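Local coordinates for appr-1-p processing domain protein (Thermus aquaticus Y51MC23, PDB 5M31) that is a macro domain protein, with a central mixed beta-sheet packed between helices in the manner of its family, at residues A[22-36]-A[80-93]. Sequence-based numbering, arbitrary orientation.
Sequences APVEALVNTVNTVGV and QPRYIFNFPTKKHW
With its amide carbon anti to the backbone N (chi1 -179°), Asn29 meets Asn86, whose CG lies anti to the carbonyl carbon (chi1 -63°), and the two amides join across neighbouring parallel strands of the macro-domain sheet. Asn29 ND2 donates to Asn86 OD1 at 3.0 Å, in that carbonyl's plane, although the amide planes stand 72° apart. Asn86 ND2 turns elsewhere, to Asn52 and the carbonyl of Phe71, which fixes the amide's rotation. A parallel ladder pairs strands 26-31 and 83-88, from Tyr83 N on Glu25 O to Thr89 N on Val31 O; its bond from Phe87 N to Asn29 O is 2.7 Å long. Strand 120-123 lies beyond 26-31 and the antiparallel strand 71-74 beyond 83-88, which puts this pair inside the sheet. On one face Val28 CG1 packs 3.6 Å from Phe87 CB, and Ala26 CB approaches Phe85 CE1, whose ring leans on helix 99-116. On the opposite face Leu27 CD1 rests 3.8 Å from Pro81 CG, with helix 40-48 beyond. At the start of the pair, Gln80 NE2 reaches Val24 O at 2.9 Å in a nearly straight bond, on a lone pair. Past the strands, Asn32 OD1 accepts from Val34 N, forming an Asx turn, while its ND2 donates to Val36 O; the two bonds hold the loop's curve beside Trp93, which lies close to a bound glycerol. There Val36 CG1 sits over the face of the indole's five-membered ring, a CH-pi contact 4.0 Å from the centroid, while Val34 CG2 meets the same indole at its edge, beside CD1.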
loop_
_atom_site.group_PDB
_atom_site.type_symbol
_atom_site.label_atom_id
_atom_site.label_comp_id
_atom_site.label_asym_id
_atom_site.label_seq_id
_atom_site.Cartn_x
_atom_site.Cartn_y
_atom_site.Cartn_z
ATOM N N ALA A 22 -6.250 -3.077 11.010
ATOM C CA ALA A 22 -4.956 -3.015 11.612
ATOM C C ALA A 22 -4.891 -1.697 12.451
ATOM O O ALA A 22 -5.206 -0.648 11.925
ATOM C CB ALA A 22 -3.890 -3.020 10.573
ATOM N N PRO A 23 -4.394 -1.760 13.670
ATOM C CA PRO A 23 -4.483 -0.560 14.588
ATOM C C PRO A 23 -3.272 0.339 14.466
ATOM O O PRO A 23 -2.485 0.517 15.427
ATOM C CB PRO A 23 -4.623 -1.200 15.927
ATOM C CG PRO A 23 -3.771 -2.431 15.844
ATOM C CD PRO A 23 -3.902 -2.934 14.407
ATOM N N VAL A 24 -3.055 0.806 13.236
ATOM C CA VAL A 24 -1.806 1.465 12.868
ATOM C C VAL A 24 -2.060 2.850 12.313
ATOM O O VAL A 24 -3.174 3.236 12.141
ATOM C CB VAL A 24 -1.052 0.612 11.805
ATOM C CG1 VAL A 24 -0.684 -0.736 12.395
ATOM C CG2 VAL A 24 -1.922 0.470 10.584
ATOM N N GLU A 25 -0.994 3.593 12.029
ATOM C CA GLU A 25 -1.106 4.978 11.547
ATOM C C GLU A 25 -1.407 5.028 10.068
ATOM O O GLU A 25 -1.954 6.006 9.617
ATOM C CB GLU A 25 0.205 5.749 11.781
ATOM C CG GLU A 25 0.509 6.032 13.243
ATOM C CD GLU A 25 1.764 6.865 13.453
ATOM O OE1 GLU A 25 2.476 7.175 12.524
ATOM O OE2 GLU A 25 2.048 7.224 14.599
ATOM N N ALA A 26 -0.961 4.013 9.308
ATOM C CA ALA A 26 -1.029 4.077 7.851
ATOM C C ALA A 26 -1.422 2.703 7.323
ATOM O O ALA A 26 -0.886 1.718 7.789
ATOM C CB ALA A 26 0.298 4.522 7.255
ATOM N N LEU A 27 -2.315 2.689 6.339
ATOM C CA LEU A 27 -2.626 1.484 5.576
ATOM C C LEU A 27 -2.161 1.646 4.150
ATOM O O LEU A 27 -2.322 2.708 3.539
ATOM C CB LEU A 27 -4.116 1.212 5.546
ATOM C CG LEU A 27 -4.799 0.935 6.891
ATOM C CD1 LEU A 27 -6.275 0.640 6.630
ATOM C CD2 LEU A 27 -4.137 -0.178 7.684
ATOM N N VAL A 28 -1.667 0.555 3.618
ATOM C CA VAL A 28 -1.365 0.474 2.150
ATOM C C VAL A 28 -2.499 -0.196 1.389
ATOM O O VAL A 28 -2.935 -1.303 1.740
ATOM C CB VAL A 28 -0.046 -0.303 1.920
ATOM C CG1 VAL A 28 0.236 -0.424 0.436
ATOM C CG2 VAL A 28 1.101 0.384 2.649
ATOM N N ASN A 29 -2.924 0.480 0.338
ATOM C CA ASN A 29 -3.936 0.024 -0.616
ATOM C C ASN A 29 -3.205 -0.222 -1.926
ATOM O O ASN A 29 -2.433 0.619 -2.352
ATOM C CB ASN A 29 -4.907 1.162 -0.822
ATOM C CG ASN A 29 -6.007 0.827 -1.760
ATOM O OD1 ASN A 29 -6.353 -0.318 -1.922
ATOM N ND2 ASN A 29 -6.675 1.837 -2.250
ATOM N N THR A 30 -3.448 -1.351 -2.552
ATOM C CA THR A 30 -2.781 -1.673 -3.826
ATOM C C THR A 30 -3.696 -1.212 -4.972
ATOM O O THR A 30 -4.891 -1.591 -5.037
ATOM C CB THR A 30 -2.428 -3.166 -3.911
ATOM O OG1 THR A 30 -3.524 -3.941 -3.453
ATOM C CG2 THR A 30 -1.185 -3.479 -3.089
ATOM N N VAL A 31 -3.164 -0.344 -5.839
ATOM C CA VAL A 31 -3.989 0.345 -6.790
ATOM C C VAL A 31 -3.406 0.226 -8.205
ATOM O O VAL A 31 -2.338 -0.345 -8.416
ATOM C CB VAL A 31 -4.248 1.821 -6.430
ATOM C CG1 VAL A 31 -4.921 1.885 -5.081
ATOM C CG2 VAL A 31 -2.946 2.620 -6.459
ATOM N N ASN A 32 -4.154 0.728 -9.138
ATOM C CA ASN A 32 -3.658 0.942 -10.517
ATOM C C ASN A 32 -3.575 2.434 -10.772
ATOM O O ASN A 32 -3.798 3.258 -9.850
ATOM C CB ASN A 32 -4.594 0.291 -11.513
ATOM C CG ASN A 32 -6.026 0.822 -11.406
ATOM O OD1 ASN A 32 -6.327 1.936 -11.808
ATOM N ND2 ASN A 32 -6.889 0.038 -10.769
ATOM N N THR A 33 -3.152 2.813 -11.973
ATOM C CA THR A 33 -2.892 4.217 -12.263
ATOM C C THR A 33 -3.975 4.856 -13.092
ATOM O O THR A 33 -3.834 6.004 -13.508
ATOM C CB THR A 33 -1.549 4.392 -12.984
ATOM O OG1 THR A 33 -1.672 3.858 -14.310
ATOM C CG2 THR A 33 -0.421 3.731 -12.196
ATOM N N VAL A 34 -5.033 4.122 -13.378
ATOM C CA VAL A 34 -6.131 4.639 -14.224
ATOM C C VAL A 34 -7.415 5.065 -13.494
ATOM O O VAL A 34 -8.366 5.487 -14.133
ATOM C CB VAL A 34 -6.410 3.689 -15.428
ATOM C CG1 VAL A 34 -5.109 3.453 -16.166
ATOM C CG2 VAL A 34 -7.022 2.366 -14.992
ATOM N N GLY A 35 -7.417 5.016 -12.168
ATOM C CA GLY A 35 -8.450 5.683 -11.389
ATOM C C GLY A 35 -9.631 4.814 -11.083
ATOM O O GLY A 35 -10.719 5.317 -10.841
ATOM N N VAL A 36 -9.398 3.497 -11.025
ATOM C CA VAL A 36 -10.452 2.532 -10.748
ATOM C C VAL A 36 -10.130 1.688 -9.499
ATOM O O VAL A 36 -9.014 1.161 -9.356
ATOM C CB VAL A 36 -10.610 1.628 -11.988
ATOM C CG1 VAL A 36 -11.468 0.417 -11.685
ATOM C CG2 VAL A 36 -11.175 2.449 -13.124
ATOM N N GLN A 80 -7.663 7.584 12.475
ATOM C CA GLN A 80 -6.983 6.302 12.433
ATOM C C GLN A 80 -7.696 5.407 11.453
ATOM O O GLN A 80 -8.912 5.276 11.531
ATOM C CB GLN A 80 -6.960 5.618 13.813
ATOM C CG GLN A 80 -6.053 4.407 13.882
ATOM C CD GLN A 80 -6.695 3.179 13.280
ATOM O OE1 GLN A 80 -7.903 2.951 13.475
ATOM N NE2 GLN A 80 -5.937 2.404 12.518
ATOM N N PRO A 81 -6.943 4.801 10.532
ATOM C CA PRO A 81 -5.594 5.222 10.153
ATOM C C PRO A 81 -5.553 6.647 9.695
ATOM O O PRO A 81 -6.543 7.169 9.156
ATOM C CB PRO A 81 -5.258 4.301 8.987
ATOM C CG PRO A 81 -6.612 4.017 8.410
ATOM C CD PRO A 81 -7.492 3.835 9.559
ATOM N N ARG A 82 -4.445 7.328 9.967
ATOM C CA ARG A 82 -4.326 8.701 9.498
ATOM C C ARG A 82 -4.081 8.744 7.980
ATOM O O ARG A 82 -4.591 9.655 7.308
ATOM C CB ARG A 82 -3.227 9.445 10.239
ATOM C CG ARG A 82 -2.954 10.739 9.578
ATOM C CD ARG A 82 -2.152 11.676 10.460
ATOM N NE ARG A 82 -2.047 12.976 9.838
ATOM C CZ ARG A 82 -1.292 13.967 10.274
ATOM N NH1 ARG A 82 -0.682 13.893 11.464
ATOM N NH2 ARG A 82 -1.265 15.078 9.577
ATOM N N TYR A 83 -3.263 7.824 7.480
ATOM C CA TYR A 83 -2.843 7.840 6.063
ATOM C C TYR A 83 -3.270 6.610 5.347
ATOM O O TYR A 83 -3.176 5.488 5.879
ATOM C CB TYR A 83 -1.324 7.938 5.950
ATOM C CG TYR A 83 -0.706 9.139 6.635
ATOM C CD1 TYR A 83 -0.830 10.400 6.117
ATOM C CD2 TYR A 83 -0.032 8.979 7.811
ATOM C CE1 TYR A 83 -0.233 11.485 6.725
ATOM C CE2 TYR A 83 0.513 10.066 8.477
ATOM C CZ TYR A 83 0.420 11.307 7.909
ATOM O OH TYR A 83 0.996 12.414 8.559
ATOM N N ILE A 84 -3.697 6.826 4.107
ATOM C CA ILE A 84 -3.866 5.752 3.111
ATOM C C ILE A 84 -2.785 5.899 2.049
ATOM O O ILE A 84 -2.660 6.975 1.495
ATOM C CB ILE A 84 -5.230 5.813 2.447
ATOM C CG1 ILE A 84 -6.375 5.846 3.474
ATOM C CG2 ILE A 84 -5.393 4.575 1.521
ATOM C CD1 ILE A 84 -6.461 4.646 4.350
ATOM N N PHE A 85 -1.900 4.890 1.927
ATOM C CA PHE A 85 -0.795 4.896 0.986
ATOM C C PHE A 85 -1.253 4.062 -0.221
ATOM O O PHE A 85 -1.314 2.827 -0.098
ATOM C CB PHE A 85 0.419 4.233 1.550
ATOM C CG PHE A 85 1.274 5.109 2.483
ATOM C CD1 PHE A 85 0.746 5.965 3.407
ATOM C CD2 PHE A 85 2.627 4.913 2.511
ATOM C CE1 PHE A 85 1.600 6.712 4.290
ATOM C CE2 PHE A 85 3.471 5.607 3.374
ATOM C CZ PHE A 85 2.947 6.536 4.246
ATOM N N ASN A 86 -1.594 4.749 -1.303
ATOM C CA ASN A 86 -2.172 4.113 -2.490
ATOM C C ASN A 86 -0.978 3.744 -3.369
ATOM O O ASN A 86 -0.357 4.603 -3.962
ATOM C CB ASN A 86 -3.178 5.009 -3.187
ATOM C CG ASN A 86 -4.388 5.348 -2.327
ATOM O OD1 ASN A 86 -5.318 4.539 -2.168
ATOM N ND2 ASN A 86 -4.337 6.554 -1.664
ATOM N N PHE A 87 -0.659 2.450 -3.335
ATOM C CA PHE A 87 0.611 1.846 -3.908
ATOM C C PHE A 87 0.262 1.226 -5.254
ATOM O O PHE A 87 -0.400 0.211 -5.297
ATOM C CB PHE A 87 1.059 0.769 -2.882
ATOM C CG PHE A 87 2.359 0.094 -3.169
ATOM C CD1 PHE A 87 2.531 -0.713 -4.270
ATOM C CD2 PHE A 87 3.358 0.098 -2.239
ATOM C CE1 PHE A 87 3.701 -1.422 -4.484
ATOM C CE2 PHE A 87 4.523 -0.642 -2.414
ATOM C CZ PHE A 87 4.699 -1.384 -3.545
ATOM N N PRO A 88 0.719 1.825 -6.347
ATOM C CA PRO A 88 0.414 1.241 -7.640
ATOM C C PRO A 88 1.178 -0.080 -7.876
ATOM O O PRO A 88 2.381 -0.123 -7.715
ATOM C CB PRO A 88 0.869 2.348 -8.636
ATOM C CG PRO A 88 0.996 3.564 -7.818
ATOM C CD PRO A 88 1.400 3.117 -6.482
ATOM N N THR A 89 0.496 -1.146 -8.307
ATOM C CA THR A 89 1.192 -2.378 -8.605
ATOM C C THR A 89 1.046 -2.711 -10.059
ATOM O O THR A 89 1.563 -3.693 -10.501
ATOM C CB THR A 89 0.638 -3.579 -7.852
ATOM O OG1 THR A 89 -0.723 -3.791 -8.220
ATOM C CG2 THR A 89 0.669 -3.370 -6.333
ATOM N N LYS A 90 0.320 -1.879 -10.756
ATOM C CA LYS A 90 -0.014 -2.114 -12.184
ATOM C C LYS A 90 -0.576 -0.827 -12.798
ATOM O O LYS A 90 -1.021 0.119 -12.072
ATOM C CB LYS A 90 -1.033 -3.223 -12.264
ATOM C CG LYS A 90 -2.383 -2.844 -11.653
ATOM C CD LYS A 90 -3.388 -3.977 -11.655
ATOM C CE LYS A 90 -2.979 -5.143 -10.754
ATOM N NZ LYS A 90 -3.955 -6.248 -10.974
ATOM N N LYS A 91 -0.526 -0.736 -14.129
ATOM C CA LYS A 91 -1.057 0.446 -14.786
ATOM C C LYS A 91 -2.574 0.370 -14.871
ATOM O O LYS A 91 -3.275 1.193 -14.348
ATOM C CB LYS A 91 -0.415 0.626 -16.171
ATOM C CG LYS A 91 1.052 0.902 -16.071
ATOM C CD LYS A 91 1.631 1.175 -17.431
ATOM C CE LYS A 91 3.141 1.268 -17.367
ATOM N NZ LYS A 91 3.547 1.128 -18.787
ATOM N N HIS A 92 -3.089 -0.617 -15.598
ATOM C CA HIS A 92 -4.500 -0.740 -15.770
ATOM C C HIS A 92 -5.012 -1.839 -14.873
ATOM O O HIS A 92 -4.336 -2.808 -14.591
ATOM C CB HIS A 92 -4.827 -1.038 -17.236
ATOM C CG HIS A 92 -6.289 -0.955 -17.572
ATOM N ND1 HIS A 92 -7.155 -1.999 -17.350
ATOM C CD2 HIS A 92 -7.007 -0.004 -18.214
ATOM C CE1 HIS A 92 -8.353 -1.697 -17.821
ATOM N NE2 HIS A 92 -8.298 -0.466 -18.307
ATOM N N TRP A 93 -6.264 -1.716 -14.494
ATOM C CA TRP A 93 -6.832 -2.658 -13.565
ATOM C C TRP A 93 -6.952 -4.075 -14.105
ATOM O O TRP A 93 -6.965 -5.018 -13.346
ATOM C CB TRP A 93 -8.152 -2.130 -13.026
ATOM C CG TRP A 93 -9.199 -1.866 -14.012
ATOM C CD1 TRP A 93 -9.467 -0.684 -14.623
ATOM C CD2 TRP A 93 -10.156 -2.784 -14.483
ATOM N NE1 TRP A 93 -10.553 -0.777 -15.353
ATOM C CE2 TRP A 93 -10.987 -2.081 -15.344
ATOM C CE3 TRP A 93 -10.383 -4.149 -14.277
ATOM C CZ2 TRP A 93 -12.021 -2.665 -15.984
ATOM C CZ3 TRP A 93 -11.397 -4.727 -14.897
ATOM C CH2 TRP A 93 -12.217 -4.013 -15.758
HETATM O O HOH W 1 -3.232 -3.267 -7.584
#